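Local coordinates for antisigma-factor antagonist, STAS (Rhodobacter sphaeroides, PDB 3OIZ), which is the STAS domain of a probable SulP-like membrane transporter of the sulfate permease family, a domain thought to regulate transport, at residues 15-20 with 44-49; 38-43 with 69-74; 24-29 with 54-59. All coordinates share one frame; numbering follows the deposited sequence. Where two conformers were deposited one is given.

Interaction 1. Residues 15-20 with 44-49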
loop_
_atom_site.group_PDB
_atom_site.type_symbol
_atom_site.label_atom_id
_atom_site.label_comp_id
_atom_site.label_asym_id
_atom_site.label_seq_id
_atom_site.Cartn_x
_atom_site.Cartn_y
_atom_site.Cartn_z
ATOM N N GLY A 15 4.487 -18.155 -4.982
ATOM C CA GLY A 15 5.144 -17.353 -3.969
ATOM C C GLY A 15 5.857 -16.146 -4.548
ATOM O O GLY A 15 6.543 -15.436 -3.815
ATOM N N ARG A 16 5.688 -15.894 -5.853
ATOM C CA ARG A 16 6.424 -14.800 -6.516
ATOM C C ARG A 16 5.731 -13.430 -6.522
ATOM O O ARG A 16 6.397 -12.422 -6.780
ATOM C CB ARG A 16 6.862 -15.181 -7.940
ATOM C CG ARG A 16 7.872 -16.323 -7.957
ATOM C CD ARG A 16 8.239 -16.704 -9.382
ATOM N NE ARG A 16 9.288 -17.722 -9.393
ATOM C CZ ARG A 16 10.595 -17.485 -9.490
ATOM N NH1 ARG A 16 11.065 -16.238 -9.606
ATOM N NH2 ARG A 16 11.439 -18.510 -9.474
ATOM N N GLU A 17 4.427 -13.387 -6.242
ATOM C CA GLU A 17 3.697 -12.138 -6.259
ATOM C C GLU A 17 2.856 -12.004 -5.010
ATOM O O GLU A 17 2.214 -12.979 -4.629
ATOM C CB GLU A 17 2.796 -12.060 -7.500
ATOM C CG GLU A 17 1.890 -10.808 -7.501
ATOM C CD GLU A 17 1.082 -10.674 -8.768
ATOM O OE1 GLU A 17 1.643 -10.243 -9.785
ATOM O OE2 GLU A 17 -0.122 -10.986 -8.752
ATOM N N ARG A 18 2.832 -10.821 -4.383
ATOM C CA ARG A 18 1.924 -10.591 -3.261
ATOM C C ARG A 18 1.036 -9.411 -3.612
ATOM O O ARG A 18 1.542 -8.388 -4.079
ATOM C CB ARG A 18 2.684 -10.283 -1.972
ATOM C CG ARG A 18 1.715 -10.223 -0.767
ATOM C CD ARG A 18 2.386 -10.169 0.604
ATOM N NE ARG A 18 3.081 -11.416 0.934
ATOM C CZ ARG A 18 2.537 -12.448 1.589
ATOM N NH1 ARG A 18 1.245 -12.442 2.002
ATOM N NH2 ARG A 18 3.296 -13.498 1.844
ATOM N N ILE A 19 -0.270 -9.560 -3.421
ATOM C CA ILE A 19 -1.174 -8.403 -3.544
ATOM C C ILE A 19 -1.573 -7.940 -2.176
ATOM O O ILE A 19 -2.069 -8.735 -1.377
ATOM C CB ILE A 19 -2.443 -8.750 -4.360
ATOM C CG1 ILE A 19 -2.019 -9.338 -5.725
ATOM C CG2 ILE A 19 -3.380 -7.498 -4.425
ATOM C CD1 ILE A 19 -3.169 -9.995 -6.536
ATOM N N TYR A 20 -1.359 -6.651 -1.905
ATOM C CA TYR A 20 -1.820 -6.033 -0.667
ATOM C C TYR A 20 -3.105 -5.278 -0.969
ATOM O O TYR A 20 -3.170 -4.548 -1.944
ATOM C CB TYR A 20 -0.769 -5.062 -0.190
ATOM C CG TYR A 20 0.421 -5.683 0.504
ATOM C CD1 TYR A 20 0.408 -5.905 1.888
ATOM C CD2 TYR A 20 1.564 -6.082 -0.223
ATOM C CE1 TYR A 20 1.524 -6.486 2.540
ATOM C CE2 TYR A 20 2.664 -6.650 0.423
ATOM C CZ TYR A 20 2.645 -6.837 1.801
ATOM O OH TYR A 20 3.720 -7.409 2.453
ATOM N N LEU A 44 10.207 -11.340 -3.528
ATOM C CA LEU A 44 9.066 -11.257 -4.447
ATOM C C LEU A 44 9.523 -10.784 -5.825
ATOM O O LEU A 44 10.425 -9.963 -5.936
ATOM C CB LEU A 44 7.983 -10.312 -3.924
ATOM C CG LEU A 44 7.271 -10.763 -2.646
ATOM C CD1 LEU A 44 6.330 -9.677 -2.117
ATOM C CD2 LEU A 44 6.509 -12.070 -2.906
ATOM N N ASP A 45 8.889 -11.270 -6.874
ATOM C CA ASP A 45 9.107 -10.668 -8.201
ATOM C C ASP A 45 8.171 -9.486 -8.425
ATOM O O ASP A 45 8.531 -8.526 -9.089
ATOM C CB ASP A 45 8.890 -11.698 -9.281
ATOM C CG ASP A 45 9.971 -12.767 -9.291
ATOM O OD1 ASP A 45 11.094 -12.557 -8.762
ATOM O OD2 ASP A 45 9.674 -13.830 -9.828
ATOM N N ARG A 46 6.959 -9.561 -7.874
ATOM C CA ARG A 46 5.933 -8.532 -8.138
ATOM C C ARG A 46 5.161 -8.234 -6.882
ATOM O O ARG A 46 4.907 -9.123 -6.080
ATOM C CB ARG A 46 4.963 -8.992 -9.227
ATOM C CG ARG A 46 5.614 -9.124 -10.584
ATOM C CD ARG A 46 4.661 -9.714 -11.661
ATOM N NE ARG A 46 3.984 -10.945 -11.235
ATOM C CZ ARG A 46 4.540 -12.152 -11.232
ATOM N NH1 ARG A 46 5.802 -12.319 -11.640
ATOM N NH2 ARG A 46 3.827 -13.198 -10.842
ATOM N N VAL A 47 4.783 -6.966 -6.725
ATOM C CA VAL A 47 3.912 -6.557 -5.653
ATOM C C VAL A 47 2.823 -5.709 -6.278
ATOM O O VAL A 47 3.105 -4.816 -7.090
ATOM C CB VAL A 47 4.678 -5.749 -4.561
ATOM C CG1 VAL A 47 3.705 -5.146 -3.545
ATOM C CG2 VAL A 47 5.694 -6.646 -3.872
ATOM N N VAL A 48 1.583 -5.958 -5.882
ATOM C CA VAL A 48 0.477 -5.071 -6.241
ATOM C C VAL A 48 0.002 -4.431 -4.941
ATOM O O VAL A 48 -0.220 -5.137 -3.951
ATOM C CB VAL A 48 -0.669 -5.866 -6.879
ATOM C CG1 VAL A 48 -1.880 -4.941 -7.159
ATOM C CG2 VAL A 48 -0.169 -6.571 -8.136
ATOM N N ILE A 49 -0.172 -3.106 -4.943
ATOM C CA ILE A 49 -0.835 -2.440 -3.798
ATOM C C ILE A 49 -2.160 -1.889 -4.289
ATOM O O ILE A 49 -2.201 -0.942 -5.094
ATOM C CB ILE A 49 0.043 -1.348 -3.168
ATOM C CG1 ILE A 49 1.428 -1.920 -2.770
ATOM C CG2 ILE A 49 -0.660 -0.702 -1.946
ATOM C CD1 ILE A 49 2.334 -0.834 -2.211
#
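The carbonyl oxygen Arg16 O is held by two backbone N-H groups. Asp45 N gives the shorter bond, 2.7 Å to Arg16 O, and Arg46 N the straighter one, with 155° at the hydrogen. Both donors lie in the carbonyl plane. Beyond this fork the strands run parallel: Arg18 N donates to Arg46 O, Val48 N to Arg18 O, and Tyr20 N to Val48 O. The last is short, 2.8 Å between Tyr20 N and Val48 O, and lies nearly along the C=O axis.

Two salt bridges flank the start of the ladder. The extended Arg16 chain runs beside Asp45, and NH1 meets the syn lone pair of OD2 in the guanidinium plane, 2.8 Å from Arg16 NH1 to Asp45 OD2. Glu17, also extended, crosses Arg46 obliquely. Arg46 bends at chi3 (-50°), and its NE lies 2.8 Å from Glu17 OE1, above the carboxylate plane; the two flat groups are turned 73° apart. An alanine in place of Arg46 removes the partner of Glu17 OE1 and would probably weaken the side-chain link at the start of the two strands.

On the same face as Glu17, Ile19 lies alongside Val48, with CG1 3.9 Å from Val48 CB. On the other face the edge of the Tyr20 ring meets Val47 CG1. Arg18 turns its polar end to Glu42, and Tyr20 OH bonds to Asp39 N. This is the parallel pairing of two central strands, 17-23 and 46-51, in the mixed sheet of the STAS fold.

Interaction 2. Residues 38-43 with 69-74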
loop_
_atom_site.group_PDB
_atom_site.type_symbol
_atom_site.label_atom_id
_atom_site.label_comp_id
_atom_site.label_asym_id
_atom_site.label_seq_id
_atom_site.Cartn_x
_atom_site.Cartn_y
_atom_site.Cartn_z
ATOM N N PHE A 38 3.455 -3.575 5.695
ATOM C CA PHE A 38 4.107 -4.237 4.546
ATOM C C PHE A 38 5.386 -4.983 4.971
ATOM O O PHE A 38 6.149 -4.517 5.824
ATOM C CB PHE A 38 4.441 -3.191 3.462
ATOM C CG PHE A 38 3.241 -2.457 2.968
ATOM C CD1 PHE A 38 2.464 -2.994 1.942
ATOM C CD2 PHE A 38 2.884 -1.222 3.510
ATOM C CE1 PHE A 38 1.314 -2.322 1.475
ATOM C CE2 PHE A 38 1.732 -0.536 3.066
ATOM C CZ PHE A 38 0.948 -1.072 2.044
ATOM N N ASP A 39 5.633 -6.129 4.360
ATOM C CA ASP A 39 6.882 -6.846 4.585
ATOM C C ASP A 39 7.797 -6.570 3.393
ATOM O O ASP A 39 7.752 -7.279 2.366
ATOM C CB ASP A 39 6.604 -8.346 4.678
ATOM C CG ASP A 39 7.881 -9.177 4.848
ATOM O OD1 ASP A 39 8.990 -8.580 4.960
ATOM O OD2 ASP A 39 7.780 -10.441 4.847
ATOM N N PHE A 40 8.630 -5.544 3.524
ATOM C CA PHE A 40 9.465 -5.097 2.419
ATOM C C PHE A 40 10.588 -6.086 2.104
ATOM O O PHE A 40 11.131 -6.076 0.992
ATOM C CB PHE A 40 10.021 -3.693 2.714
ATOM C CG PHE A 40 8.950 -2.645 2.857
ATOM C CD1 PHE A 40 8.139 -2.276 1.773
ATOM C CD2 PHE A 40 8.716 -2.055 4.089
ATOM C CE1 PHE A 40 7.123 -1.323 1.925
ATOM C CE2 PHE A 40 7.723 -1.091 4.244
ATOM C CZ PHE A 40 6.925 -0.724 3.164
ATOM N N ARG A 41 10.911 -6.964 3.042
ATOM C CA ARG A 41 12.079 -7.841 2.853
ATOM C C ARG A 41 11.765 -9.166 2.178
ATOM O O ARG A 41 12.685 -9.905 1.834
ATOM C CB ARG A 41 12.836 -8.058 4.173
ATOM C CG ARG A 41 13.368 -6.738 4.774
ATOM C CD ARG A 41 14.470 -6.931 5.837
ATOM N NE ARG A 41 14.198 -7.938 6.881
ATOM C CZ ARG A 41 13.030 -8.144 7.505
ATOM N NH1 ARG A 41 11.945 -7.409 7.236
ATOM N NH2 ARG A 41 12.943 -9.108 8.417
ATOM N N GLU A 42 10.478 -9.428 1.919
ATOM C CA GLU A 42 10.064 -10.696 1.304
ATOM C C GLU A 42 10.663 -10.818 -0.108
ATOM O O GLU A 42 10.722 -9.827 -0.859
ATOM C CB GLU A 42 8.535 -10.761 1.251
ATOM C CG GLU A 42 8.001 -12.147 0.886
ATOM C CD GLU A 42 6.492 -12.242 0.952
ATOM O OE1 GLU A 42 5.817 -11.190 1.071
ATOM O OE2 GLU A 42 5.983 -13.385 0.913
ATOM N N ALA A 43 11.133 -12.017 -0.444
ATOM C CA ALA A 43 11.614 -12.312 -1.780
ATOM C C ALA A 43 10.429 -12.402 -2.753
ATOM O O ALA A 43 9.765 -13.442 -2.809
ATOM C CB ALA A 43 12.359 -13.638 -1.760
ATOM N N VAL A 69 5.877 1.911 -2.134
ATOM C CA VAL A 69 6.218 1.504 -3.498
ATOM C C VAL A 69 7.738 1.517 -3.740
ATOM O O VAL A 69 8.318 0.512 -4.246
ATOM C CB VAL A 69 5.503 2.387 -4.537
ATOM C CG1 VAL A 69 6.080 2.103 -5.958
ATOM C CG2 VAL A 69 3.951 2.116 -4.492
ATOM N N LEU A 70 8.379 2.633 -3.389
ATOM C CA LEU A 70 9.817 2.752 -3.585
ATOM C C LEU A 70 10.576 1.649 -2.832
ATOM O O LEU A 70 11.499 1.044 -3.399
ATOM C CB LEU A 70 10.304 4.133 -3.110
ATOM C CG LEU A 70 11.798 4.415 -3.287
ATOM C CD1 LEU A 70 12.207 4.199 -4.758
ATOM C CD2 LEU A 70 12.087 5.828 -2.874
ATOM N N LYS A 71 10.170 1.373 -1.578
ATOM C CA LYS A 71 10.856 0.353 -0.777
ATOM C C LYS A 71 10.749 -1.053 -1.347
ATOM O O LYS A 71 11.761 -1.808 -1.335
ATOM C CB LYS A 71 10.399 0.380 0.688
ATOM C CG LYS A 71 10.952 1.629 1.419
ATOM C CD LYS A 71 10.396 1.800 2.827
ATOM C CE LYS A 71 10.776 0.665 3.703
ATOM N NZ LYS A 71 11.798 1.091 4.689
ATOM N N PHE A 72 9.560 -1.413 -1.851
ATOM C CA PHE A 72 9.420 -2.678 -2.606
ATOM C C PHE A 72 10.267 -2.706 -3.853
ATOM O O PHE A 72 10.930 -3.726 -4.118
ATOM C CB PHE A 72 7.965 -2.967 -2.964
ATOM C CG PHE A 72 7.172 -3.544 -1.828
ATOM C CD1 PHE A 72 7.524 -4.783 -1.263
ATOM C CD2 PHE A 72 6.063 -2.895 -1.366
ATOM C CE1 PHE A 72 6.748 -5.341 -0.239
ATOM C CE2 PHE A 72 5.288 -3.444 -0.318
ATOM C CZ PHE A 72 5.627 -4.650 0.233
ATOM N N ARG A 73 10.319 -1.592 -4.584
ATOM C CA ARG A 73 11.148 -1.551 -5.803
ATOM C C ARG A 73 12.628 -1.717 -5.489
ATOM O O ARG A 73 13.352 -2.406 -6.209
ATOM C CB ARG A 73 10.884 -0.248 -6.582
ATOM C CG ARG A 73 9.503 -0.272 -7.275
ATOM C CD ARG A 73 9.292 0.962 -8.151
ATOM N NE ARG A 73 8.048 0.834 -8.904
ATOM C CZ ARG A 73 7.230 1.845 -9.183
ATOM N NH1 ARG A 73 7.520 3.096 -8.782
ATOM N NH2 ARG A 73 6.096 1.602 -9.841
ATOM N N ARG A 74 13.082 -1.110 -4.398
ATOM C CA ARG A 74 14.491 -1.202 -4.020
ATOM C C ARG A 74 14.869 -2.583 -3.547
ATOM O O ARG A 74 16.049 -2.916 -3.525
ATOM C CB ARG A 74 14.793 -0.232 -2.901
ATOM C CG ARG A 74 14.788 1.158 -3.373
ATOM C CD ARG A 74 15.073 2.094 -2.274
ATOM N NE ARG A 74 15.549 3.349 -2.839
ATOM C CZ ARG A 74 15.485 4.517 -2.208
ATOM N NH1 ARG A 74 14.951 4.582 -0.985
ATOM N NH2 ARG A 74 15.939 5.616 -2.807
#
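Aromatic contacts carry most of this meeting between the loop 38-43 and the helix 59-74. Phe40 turns an edge toward the face of Phe72, with ring centroids 4.8 Å apart and planes at 57°. Its CD1 sits over the centre of the Phe72 ring, and the closest atoms are Phe40 CE1 and Phe72 CE2 at 3.6 Å. Phe38 meets the same ring from another direction. Its CD1 lies at the edge of Phe72, 3.6 Å from Phe72 CE2, and the two rings stand almost perpendicular, with planes at 86°. Phe38 CB also packs on Phe72 CZ, 3.7 Å away. The three rings thus form one aromatic cluster, with Phe72 touched on a face by Phe40 and at an edge by Phe38.

A CH-pi contact adds Lys71, the residue before Phe72 in the helix. Lys71 bends at chi3 (63°), which lays its CE over a face of Phe40, 3.4 Å from Phe40 CD2. Phe38 CB lies over the opposite face, so the Phe40 ring is packed from both sides.

The polar contacts lie within the loop. Asp39 OD1 accepts from Arg41 N at 3.2 Å, above the carboxylate plane, and makes an Asx turn. The Arg41 guanidinium adds a long, purely electrostatic pairing with the same oxygen. A type I beta turn from Asp39 to Glu42 reverses the chain, although its Glu42 N to Asp39 O bond is weak. Asp39 O itself approaches the Phe72 ring, 3.4 Å from Phe72 CE1.

Phe72 also touches Val47 and Val79 of the sheet, and Phe38 reaches Tyr20 and Ile49. The cluster belongs to the hydrophobic layer between helix and sheet in the STAS fold.

Interaction 3. Residues 24-29 with 54-59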
loop_
_atom_site.group_PDB
_atom_site.type_symbol
_atom_site.label_atom_id
_atom_site.label_comp_id
_atom_site.label_asym_id
_atom_site.label_seq_id
_atom_site.Cartn_x
_atom_site.Cartn_y
_atom_site.Cartn_z
ATOM N N GLY A 24 -10.297 1.592 3.748
ATOM C CA GLY A 24 -10.550 2.558 4.818
ATOM C C GLY A 24 -9.831 3.886 4.580
ATOM O O GLY A 24 -9.544 4.250 3.433
ATOM N N GLN A 25 -9.506 4.596 5.658
ATOM C CA GLN A 25 -9.094 6.026 5.573
ATOM C C GLN A 25 -7.603 6.141 5.845
ATOM O O GLN A 25 -7.137 5.618 6.852
ATOM C CB GLN A 25 -9.824 6.873 6.642
ATOM C CG GLN A 25 -11.324 6.495 6.868
ATOM C CD GLN A 25 -12.117 6.440 5.569
ATOM O OE1 GLN A 25 -11.897 7.256 4.652
ATOM N NE2 GLN A 25 -12.996 5.455 5.453
ATOM N N LEU A 26 -6.876 6.820 4.955
ATOM C CA LEU A 26 -5.429 7.011 5.125
ATOM C C LEU A 26 -5.182 8.489 5.396
ATOM O O LEU A 26 -5.492 9.355 4.543
ATOM C CB LEU A 26 -4.646 6.561 3.875
ATOM C CG LEU A 26 -4.932 5.092 3.532
ATOM C CD1 LEU A 26 -4.231 4.729 2.261
ATOM C CD2 LEU A 26 -4.476 4.146 4.647
ATOM N N PHE A 27 -4.688 8.752 6.608
ATOM C CA PHE A 27 -4.379 10.086 7.099
ATOM C C PHE A 27 -2.937 10.160 7.593
ATOM O O PHE A 27 -2.348 9.134 7.953
ATOM C CB PHE A 27 -5.234 10.425 8.340
ATOM C CG PHE A 27 -6.680 10.686 8.057
ATOM C CD1 PHE A 27 -7.101 11.920 7.528
ATOM C CD2 PHE A 27 -7.636 9.737 8.401
ATOM C CE1 PHE A 27 -8.472 12.171 7.306
ATOM C CE2 PHE A 27 -8.985 9.963 8.188
ATOM C CZ PHE A 27 -9.409 11.182 7.650
ATOM N N TYR A 28 -2.392 11.370 7.661
ATOM C CA TYR A 28 -1.002 11.544 8.049
ATOM C C TYR A 28 -0.718 10.981 9.440
ATOM O O TYR A 28 0.392 10.519 9.718
ATOM C CB TYR A 28 -0.652 13.025 7.982
ATOM C CG TYR A 28 -1.276 13.803 9.093
ATOM C CD1 TYR A 28 -0.651 13.875 10.326
ATOM C CD2 TYR A 28 -2.491 14.465 8.920
ATOM C CE1 TYR A 28 -1.207 14.583 11.370
ATOM C CE2 TYR A 28 -3.067 15.183 9.973
ATOM C CZ TYR A 28 -2.413 15.236 11.193
ATOM O OH TYR A 28 -2.943 15.936 12.250
ATOM N N ALA A 29 -1.723 11.015 10.315
ATOM C CA ALA A 29 -1.571 10.488 11.636
ATOM C C ALA A 29 -1.307 8.980 11.697
ATOM O O ALA A 29 -0.758 8.492 12.715
ATOM C CB ALA A 29 -2.747 10.893 12.507
ATOM N N ALA A 54 -9.785 2.295 -0.590
ATOM C CA ALA A 54 -9.283 3.208 0.440
ATOM C C ALA A 54 -9.506 4.657 0.019
ATOM O O ALA A 54 -9.766 4.938 -1.158
ATOM C CB ALA A 54 -7.767 2.943 0.635
ATOM N N HIS A 55 -9.381 5.583 0.975
ATOM C CA HIS A 55 -9.452 7.020 0.692
ATOM C C HIS A 55 -8.181 7.663 1.227
ATOM O O HIS A 55 -7.882 7.517 2.400
ATOM C CB HIS A 55 -10.661 7.661 1.403
ATOM C CG HIS A 55 -11.968 7.079 0.968
ATOM N ND1 HIS A 55 -12.390 7.104 -0.355
ATOM C CD2 HIS A 55 -12.937 6.427 1.668
ATOM C CE1 HIS A 55 -13.572 6.507 -0.438
ATOM N NE2 HIS A 55 -13.922 6.090 0.771
ATOM N N ILE A 56 -7.411 8.285 0.344
ATOM C CA ILE A 56 -6.213 9.009 0.756
ATOM C C ILE A 56 -6.606 10.437 1.062
ATOM O O ILE A 56 -7.173 11.134 0.187
ATOM C CB ILE A 56 -5.148 8.967 -0.351
ATOM C CG1 ILE A 56 -4.728 7.509 -0.651
ATOM C CG2 ILE A 56 -3.948 9.813 0.093
ATOM C CD1 ILE A 56 -3.961 7.358 -2.031
ATOM N N TRP A 57 -6.342 10.916 2.285
ATOM C CA TRP A 57 -6.887 12.232 2.657
ATOM C C TRP A 57 -5.915 13.407 2.613
ATOM O O TRP A 57 -6.340 14.587 2.720
ATOM C CB TRP A 57 -7.500 12.122 4.064
ATOM C CG TRP A 57 -8.776 11.342 4.037
ATOM C CD1 TRP A 57 -8.946 10.032 4.348
ATOM C CD2 TRP A 57 -10.061 11.834 3.610
ATOM N NE1 TRP A 57 -10.276 9.675 4.217
ATOM C CE2 TRP A 57 -10.982 10.761 3.737
ATOM C CE3 TRP A 57 -10.523 13.091 3.165
ATOM C CZ2 TRP A 57 -12.349 10.896 3.424
ATOM C CZ3 TRP A 57 -11.888 13.233 2.825
ATOM C CH2 TRP A 57 -12.788 12.137 2.960
ATOM N N ASP A 58 -4.619 13.114 2.493
ATOM C CA ASP A 58 -3.630 14.173 2.537
ATOM C C ASP A 58 -2.360 13.780 1.814
ATOM O O ASP A 58 -2.161 12.596 1.444
ATOM C CB ASP A 58 -3.331 14.600 4.002
ATOM C CG ASP A 58 -3.013 13.412 4.925
ATOM O OD1 ASP A 58 -2.145 12.571 4.581
ATOM O OD2 ASP A 58 -3.592 13.370 6.043
ATOM N N ILE A 59 -1.482 14.759 1.605
ATOM C CA ILE A 59 -0.318 14.512 0.770
ATOM C C ILE A 59 0.738 13.674 1.519
ATOM O O ILE A 59 1.459 12.900 0.902
ATOM C CB ILE A 59 0.234 15.828 0.203
ATOM C CG1 ILE A 59 0.977 15.581 -1.116
ATOM C CG2 ILE A 59 1.085 16.508 1.218
ATOM C CD1 ILE A 59 0.052 15.006 -2.206
#
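Phe27 and Trp57 lie side by side and point the same way. They form an offset stack: the Phe27 ring and the five-membered ring of Trp57 have centroids 4.2 Å apart and planes at only 9°. Phe27 CE1 also presses on Trp57 CB at 3.4 Å. Gln25 runs alongside the indole and folds at chi2 (-51°). This brings OE1 to the ring edge, where Trp57 NE1 donates to a lone pair of Gln25 OE1 at 2.9 Å, in the indole plane. The His55 ring lies beside the same amide, their planes 25° apart.

Asp58 comes across Tyr28 at about a right angle. Its OD2 takes Tyr28 N on the syn lone pair, 2.8 Å from N to OD2, and lies at the edge of the Tyr28 ring. On the buried face Leu26 CD1 meets Ile56 CG1 at 4.1 Å. Short backbone bonds set the parallel register: His55 N to Gly24 O, Leu26 N to His55 O and Trp57 N to Leu26 O.

Asp58 is the N-cap of helix 59-74, and its OD1 bonds to Ser61. Ile56 packs against that helix and against helix 84-88, so strand 54-56 of the small parallel sheet packs on both.

In the fold
From the N terminus, strand 17-23 enters interaction 1 and the chain then turns at 24 into interaction 3. After helix 31-36 comes the 38-43 loop of interaction 2. The return to 44-49 closes the first loop, residues 54-59 close interaction 3, and residues 69-74 close interaction 2. All three contacts cross one another; none nests. Interactions 1 and 2 touch: the Arg18-Glu42 salt bridge and Tyr20 packing on Phe38 tie strand 17-23 to the 38-43 loop, and Phe72 ties it to helix 59-74. Interaction 3 lies on the opposite side of the chain's centre from interactions 1 and 2, its centre about 23 Å from that of interaction 1. Helix 59-74 runs from interaction 3 to interaction 2.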